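Local coordinates for protein PelD (Pseudomonas aeruginosa, PDB 4EU0) that binds cyclic di-GMP as an effector in pellicle formation, here as a fragment that holds its GAF domain and its GGDEF-like domain, at residues G39-R53 against R116-V130. Sequence-based numbering, arbitrary orientation.
Sequences GSLRIAGLYRVRYDR and RILALLAVEQMPFFV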
loop_
_atom_site.group_PDB
_atom_site.type_symbol
_atom_site.label_atom_id
_atom_site.label_comp_id
_atom_site.label_asym_id
_atom_site.label_seq_id
_atom_site.Cartn_x
_atom_site.Cartn_y
_atom_site.Cartn_z
ATOM N N GLY A 39 -5.797 -10.226 13.820
ATOM C CA GLY A 39 -7.102 -10.876 13.978
ATOM C C GLY A 39 -7.334 -11.618 15.289
ATOM O O GLY A 39 -8.393 -12.225 15.486
ATOM N N SER A 40 -6.357 -11.559 16.194
ATOM C CA SER A 40 -6.359 -12.377 17.418
ATOM C C SER A 40 -6.675 -13.849 17.109
ATOM O O SER A 40 -7.405 -14.511 17.852
ATOM C CB SER A 40 -7.331 -11.819 18.475
ATOM O OG SER A 40 -7.025 -10.474 18.803
ATOM N N LEU A 41 -6.123 -14.349 16.004
ATOM C CA LEU A 41 -6.404 -15.712 15.543
ATOM C C LEU A 41 -5.807 -16.758 16.475
ATOM O O LEU A 41 -4.746 -16.538 17.060
ATOM C CB LEU A 41 -5.868 -15.926 14.122
ATOM C CG LEU A 41 -6.239 -14.919 13.027
ATOM C CD1 LEU A 41 -5.706 -15.367 11.673
ATOM C CD2 LEU A 41 -7.736 -14.700 12.956
ATOM N N ARG A 42 -6.499 -17.885 16.613
ATOM C CA ARG A 42 -6.000 -18.986 17.430
ATOM C C ARG A 42 -5.687 -20.238 16.605
ATOM O O ARG A 42 -4.671 -20.900 16.845
ATOM C CB ARG A 42 -6.960 -19.293 18.586
ATOM C CG ARG A 42 -6.373 -20.187 19.687
ATOM C CD ARG A 42 -5.110 -19.572 20.304
ATOM N NE ARG A 42 -4.704 -20.238 21.541
ATOM C CZ ARG A 42 -3.944 -21.330 21.609
ATOM N NH1 ARG A 42 -3.485 -21.913 20.507
ATOM N NH2 ARG A 42 -3.643 -21.845 22.792
ATOM N N ILE A 43 -6.561 -20.569 15.653
ATOM C CA ILE A 43 -6.288 -21.655 14.708
ATOM C C ILE A 43 -6.556 -21.192 13.277
ATOM O O ILE A 43 -7.668 -20.768 12.946
ATOM C CB ILE A 43 -7.084 -22.964 15.004
ATOM C CG1 ILE A 43 -7.113 -23.288 16.503
ATOM C CG2 ILE A 43 -6.464 -24.138 14.244
ATOM C CD1 ILE A 43 -8.025 -24.463 16.873
ATOM N N ALA A 44 -5.525 -21.280 12.436
ATOM C CA ALA A 44 -5.594 -20.784 11.063
ATOM C C ALA A 44 -4.530 -21.425 10.171
ATOM O O ALA A 44 -3.621 -22.106 10.660
ATOM C CB ALA A 44 -5.454 -19.257 11.041
ATOM N N GLY A 45 -4.654 -21.194 8.866
ATOM C CA GLY A 45 -3.688 -21.685 7.886
ATOM C C GLY A 45 -3.550 -20.731 6.716
ATOM O O GLY A 45 -4.495 -20.009 6.374
ATOM N N LEU A 46 -2.365 -20.726 6.110
ATOM C CA LEU A 46 -2.094 -19.908 4.931
ATOM C C LEU A 46 -1.784 -20.802 3.735
ATOM O O LEU A 46 -0.925 -21.681 3.820
ATOM C CB LEU A 46 -0.923 -18.965 5.194
ATOM C CG LEU A 46 -0.624 -17.905 4.126
ATOM C CD1 LEU A 46 -1.725 -16.844 4.035
ATOM C CD2 LEU A 46 0.712 -17.253 4.420
ATOM N N TYR A 47 -2.485 -20.568 2.628
ATOM C CA TYR A 47 -2.398 -21.436 1.443
ATOM C C TYR A 47 -2.130 -20.640 0.172
ATOM O O TYR A 47 -2.593 -19.515 0.038
ATOM C CB TYR A 47 -3.699 -22.225 1.278
ATOM C CG TYR A 47 -4.128 -22.931 2.542
ATOM C CD1 TYR A 47 -3.697 -24.220 2.815
ATOM C CD2 TYR A 47 -4.939 -22.289 3.485
ATOM C CE1 TYR A 47 -4.076 -24.871 3.974
ATOM C CE2 TYR A 47 -5.315 -22.929 4.654
ATOM C CZ TYR A 47 -4.883 -24.221 4.888
ATOM O OH TYR A 47 -5.255 -24.874 6.038
ATOM N N ARG A 48 -1.385 -21.229 -0.761
ATOM C CA ARG A 48 -1.177 -20.604 -2.063
ATOM C C ARG A 48 -2.426 -20.774 -2.923
ATOM O O ARG A 48 -3.061 -21.826 -2.907
ATOM C CB ARG A 48 0.041 -21.199 -2.778
ATOM C CG ARG A 48 0.291 -20.617 -4.168
ATOM C CD ARG A 48 1.394 -21.348 -4.928
ATOM N NE ARG A 48 2.701 -21.228 -4.281
ATOM C CZ ARG A 48 3.506 -20.170 -4.366
ATOM N NH1 ARG A 48 3.162 -19.094 -5.070
ATOM N NH2 ARG A 48 4.671 -20.186 -3.732
ATOM N N VAL A 49 -2.774 -19.730 -3.669
ATOM C CA VAL A 49 -3.881 -19.800 -4.613
ATOM C C VAL A 49 -3.339 -19.769 -6.041
ATOM O O VAL A 49 -2.556 -18.886 -6.390
ATOM C CB VAL A 49 -4.895 -18.659 -4.384
ATOM C CG1 VAL A 49 -5.962 -18.647 -5.470
ATOM C CG2 VAL A 49 -5.540 -18.802 -3.005
ATOM N N ARG A 50 -3.761 -20.743 -6.847
ATOM C CA ARG A 50 -3.316 -20.864 -8.243
ATOM C C ARG A 50 -3.942 -19.785 -9.125
ATOM O O ARG A 50 -4.816 -19.042 -8.683
ATOM C CB ARG A 50 -3.645 -22.247 -8.806
ATOM C CG ARG A 50 -3.228 -23.404 -7.928
ATOM C CD ARG A 50 -3.259 -24.710 -8.705
ATOM N NE ARG A 50 -3.676 -25.837 -7.874
ATOM C CZ ARG A 50 -2.893 -26.475 -7.005
ATOM N NH1 ARG A 50 -1.631 -26.097 -6.832
ATOM N NH2 ARG A 50 -3.376 -27.490 -6.300
ATOM N N TYR A 51 -3.496 -19.712 -10.380
ATOM C CA TYR A 51 -3.986 -18.694 -11.309
ATOM C C TYR A 51 -5.492 -18.795 -11.574
ATOM O O TYR A 51 -6.162 -17.773 -11.733
ATOM C CB TYR A 51 -3.205 -18.739 -12.627
ATOM C CG TYR A 51 -3.533 -17.595 -13.558
ATOM C CD1 TYR A 51 -3.177 -16.286 -13.234
ATOM C CD2 TYR A 51 -4.204 -17.819 -14.757
ATOM C CE1 TYR A 51 -3.478 -15.228 -14.084
ATOM C CE2 TYR A 51 -4.510 -16.766 -15.615
ATOM C CZ TYR A 51 -4.144 -15.478 -15.272
ATOM O OH TYR A 51 -4.443 -14.430 -16.106
ATOM N N ASP A 52 -6.014 -20.020 -11.607
ATOM C CA ASP A 52 -7.439 -20.252 -11.860
ATOM C C ASP A 52 -8.333 -20.089 -10.615
ATOM O O ASP A 52 -9.504 -20.464 -10.636
ATOM C CB ASP A 52 -7.657 -21.621 -12.528
ATOM C CG ASP A 52 -7.128 -22.787 -11.695
ATOM O OD1 ASP A 52 -6.660 -22.577 -10.553
ATOM O OD2 ASP A 52 -7.191 -23.929 -12.197
ATOM N N ARG A 53 -7.769 -19.518 -9.549
ATOM C CA ARG A 53 -8.490 -19.241 -8.289
ATOM C C ARG A 53 -8.906 -20.503 -7.518
ATOM O O ARG A 53 -9.945 -20.523 -6.846
ATOM C CB ARG A 53 -9.688 -18.303 -8.515
ATOM C CG ARG A 53 -9.314 -16.891 -8.948
ATOM C CD ARG A 53 -10.510 -15.951 -8.862
ATOM N NE ARG A 53 -10.111 -14.548 -8.972
ATOM C CZ ARG A 53 -10.834 -13.513 -8.550
ATOM N NH1 ARG A 53 -12.013 -13.698 -7.967
ATOM N NH2 ARG A 53 -10.370 -12.283 -8.710
ATOM N N ARG A 116 -5.405 -10.128 -8.577
ATOM C CA ARG A 116 -4.862 -11.491 -8.551
ATOM C C ARG A 116 -4.857 -12.023 -7.121
ATOM O O ARG A 116 -4.306 -11.391 -6.221
ATOM C CB ARG A 116 -3.442 -11.517 -9.132
ATOM C CG ARG A 116 -2.991 -12.875 -9.694
ATOM C CD ARG A 116 -1.922 -12.672 -10.757
ATOM N NE ARG A 116 -1.033 -13.826 -10.933
ATOM C CZ ARG A 116 0.015 -13.843 -11.749
ATOM N NH1 ARG A 116 0.303 -12.774 -12.484
ATOM N NH2 ARG A 116 0.777 -14.925 -11.843
ATOM N N ILE A 117 -5.501 -13.170 -6.911
ATOM C CA ILE A 117 -5.519 -13.814 -5.596
ATOM C C ILE A 117 -4.247 -14.640 -5.489
ATOM O O ILE A 117 -4.109 -15.663 -6.168
ATOM C CB ILE A 117 -6.733 -14.780 -5.424
ATOM C CG1 ILE A 117 -8.002 -14.266 -6.130
ATOM C CG2 ILE A 117 -6.944 -15.156 -3.957
ATOM C CD1 ILE A 117 -8.565 -12.970 -5.667
ATOM N N LEU A 118 -3.316 -14.178 -4.658
ATOM C CA LEU A 118 -2.024 -14.836 -4.488
ATOM C C LEU A 118 -2.093 -15.967 -3.474
ATOM O O LEU A 118 -1.422 -16.986 -3.636
ATOM C CB LEU A 118 -0.970 -13.826 -4.033
ATOM C CG LEU A 118 -0.263 -12.942 -5.065
ATOM C CD1 LEU A 118 -1.219 -12.014 -5.794
ATOM C CD2 LEU A 118 0.805 -12.137 -4.359
ATOM N N ALA A 119 -2.910 -15.770 -2.438
ATOM C CA ALA A 119 -2.937 -16.654 -1.273
ATOM C C ALA A 119 -4.273 -16.578 -0.550
ATOM O O ALA A 119 -5.078 -15.675 -0.793
ATOM C CB ALA A 119 -1.801 -16.301 -0.315
ATOM N N LEU A 120 -4.492 -17.532 0.351
ATOM C CA LEU A 120 -5.726 -17.608 1.114
ATOM C C LEU A 120 -5.406 -17.785 2.599
ATOM O O LEU A 120 -4.607 -18.644 2.963
ATOM C CB LEU A 120 -6.555 -18.787 0.582
ATOM C CG LEU A 120 -7.872 -19.238 1.213
ATOM C CD1 LEU A 120 -8.578 -20.189 0.255
ATOM C CD2 LEU A 120 -7.614 -19.942 2.509
ATOM N N LEU A 121 -6.020 -16.962 3.448
ATOM C CA LEU A 121 -6.008 -17.190 4.893
ATOM C C LEU A 121 -7.306 -17.901 5.268
ATOM O O LEU A 121 -8.386 -17.357 5.046
ATOM C CB LEU A 121 -5.899 -15.866 5.669
ATOM C CG LEU A 121 -6.078 -15.921 7.195
ATOM C CD1 LEU A 121 -4.879 -16.560 7.864
ATOM C CD2 LEU A 121 -6.338 -14.537 7.781
ATOM N N ALA A 122 -7.193 -19.114 5.813
ATOM C CA ALA A 122 -8.350 -19.882 6.271
ATOM C C ALA A 122 -8.329 -19.957 7.787
ATOM O O ALA A 122 -7.389 -20.491 8.375
ATOM C CB ALA A 122 -8.342 -21.289 5.668
ATOM N N VAL A 123 -9.353 -19.396 8.420
ATOM C CA VAL A 123 -9.402 -19.345 9.881
ATOM C C VAL A 123 -10.420 -20.341 10.418
ATOM O O VAL A 123 -11.607 -20.252 10.104
ATOM C CB VAL A 123 -9.729 -17.930 10.398
ATOM C CG1 VAL A 123 -9.778 -17.928 11.924
ATOM C CG2 VAL A 123 -8.703 -16.913 9.889
ATOM N N GLU A 124 -9.939 -21.288 11.221
ATOM C CA GLU A 124 -10.802 -22.266 11.869
ATOM C C GLU A 124 -11.309 -21.779 13.223
ATOM O O GLU A 124 -12.435 -22.084 13.609
ATOM C CB GLU A 124 -10.130 -23.642 11.994
ATOM C CG GLU A 124 -8.625 -23.679 11.766
ATOM C CD GLU A 124 -8.225 -23.991 10.322
ATOM O OE1 GLU A 124 -9.125 -24.145 9.463
ATOM O OE2 GLU A 124 -7.000 -24.094 10.052
ATOM N N GLN A 125 -10.480 -21.011 13.930
ATOM C CA GLN A 125 -10.851 -20.507 15.250
ATOM C C GLN A 125 -10.272 -19.125 15.554
ATOM O O GLN A 125 -9.063 -18.900 15.481
ATOM C CB GLN A 125 -10.439 -21.504 16.341
ATOM C CG GLN A 125 -10.952 -21.160 17.746
ATOM C CD GLN A 125 -10.291 -21.987 18.827
ATOM O OE1 GLN A 125 -10.377 -23.215 18.827
ATOM N NE2 GLN A 125 -9.640 -21.313 19.773
ATOM N N MET A 126 -11.164 -18.206 15.901
ATOM C CA MET A 126 -10.797 -16.923 16.486
ATOM C C MET A 126 -11.821 -16.650 17.581
ATOM O O MET A 126 -12.952 -17.129 17.485
ATOM C CB MET A 126 -10.820 -15.810 15.433
ATOM C CG MET A 126 -12.070 -15.815 14.573
ATOM S SD MET A 126 -12.042 -14.579 13.267
ATOM C CE MET A 126 -10.780 -15.122 12.144
ATOM N N PRO A 127 -11.428 -15.910 18.636
ATOM C CA PRO A 127 -12.365 -15.582 19.709
ATOM C C PRO A 127 -13.605 -14.860 19.176
ATOM O O PRO A 127 -13.497 -14.009 18.300
ATOM C CB PRO A 127 -11.557 -14.647 20.617
ATOM C CG PRO A 127 -10.141 -14.951 20.341
ATOM C CD PRO A 127 -10.065 -15.428 18.920
ATOM N N PHE A 128 -14.772 -15.198 19.712
ATOM C CA PHE A 128 -16.030 -14.620 19.234
ATOM C C PHE A 128 -16.083 -13.105 19.389
ATOM O O PHE A 128 -16.708 -12.422 18.574
ATOM C CB PHE A 128 -17.210 -15.250 19.963
ATOM C CG PHE A 128 -18.557 -14.852 19.417
ATOM C CD1 PHE A 128 -19.098 -15.508 18.310
ATOM C CD2 PHE A 128 -19.305 -13.849 20.035
ATOM C CE1 PHE A 128 -20.358 -15.157 17.818
ATOM C CE2 PHE A 128 -20.562 -13.490 19.549
ATOM C CZ PHE A 128 -21.093 -14.147 18.442
ATOM N N PHE A 129 -15.431 -12.582 20.424
ATOM C CA PHE A 129 -15.464 -11.140 20.677
ATOM C C PHE A 129 -14.746 -10.299 19.614
ATOM O O PHE A 129 -14.938 -9.086 19.564
ATOM C CB PHE A 129 -14.996 -10.788 22.100
ATOM C CG PHE A 129 -13.570 -11.169 22.400
ATOM C CD1 PHE A 129 -12.517 -10.333 22.044
ATOM C CD2 PHE A 129 -13.285 -12.352 23.071
ATOM C CE1 PHE A 129 -11.198 -10.683 22.324
ATOM C CE2 PHE A 129 -11.970 -12.708 23.361
ATOM C CZ PHE A 129 -10.928 -11.874 22.985
ATOM N N VAL A 130 -13.926 -10.939 18.776
ATOM C CA VAL A 130 -13.320 -10.267 17.611
ATOM C C VAL A 130 -13.920 -10.756 16.289
ATOM O O VAL A 130 -13.499 -10.338 15.213
ATOM C CB VAL A 130 -11.756 -10.381 17.556
ATOM C CG1 VAL A 130 -11.117 -9.679 18.753
ATOM C CG2 VAL A 130 -11.294 -11.837 17.443
HETATM O O HOH W 1 -10.879 -12.385 14.155
HETATM O O HOH W 2 -5.715 -16.532 -8.475
HETATM O O HOH W 3 -6.783 -14.271 -9.395
#
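Tyr47, near the C-terminal end of strand 43-48, and Leu120, halfway along strand 117-123, form a hydrogen-bonded antiparallel pair; the strand axes approach to 4.6 Å at 157°. Two backbone bonds close it, Leu120 N to Tyr47 O at 2.8 Å and Tyr47 N to Leu120 O at 2.9 Å. The tyrosine can be followed outward: Tyr47 CB lies 4.1 Å from Leu120 O, and CG, anti to the carbonyl carbon (chi1 -51°), directs the ring along the neighbouring strand. Tyr47 CD2 then meets the Leu120 CD2 methyl at 3.7 Å, Tyr47 CE2 has the Ala122 CB methyl at its ring edge at 3.6 Å, and OH ends above Gly45, buried without a polar partner. On the other side of the sheet Leu41 and Leu121 meet tip to tip, CD1 to CD2 at 4.0 Å, with helix 28-39 packed against Leu121.

Gln125 O accepts from both Arg42 N and Ile43 N, while Ile43 O receives Gln125 N at 3.0 Å in its carbonyl plane and Glu124 N more tilted and less straight (135° at the hydrogen). These are two classic beta bulges: Arg42 and Ile43 lie opposite Gln125, and Glu124 and Gln125 opposite Ile43; with the extra residue Glu124 the register slips by one between Ile43 and Ala44. Strand 117-123 is central, and 43-48 its neighbour, in the five-stranded antiparallel sheet, order 2-1-5-4-3, of a GAF domain.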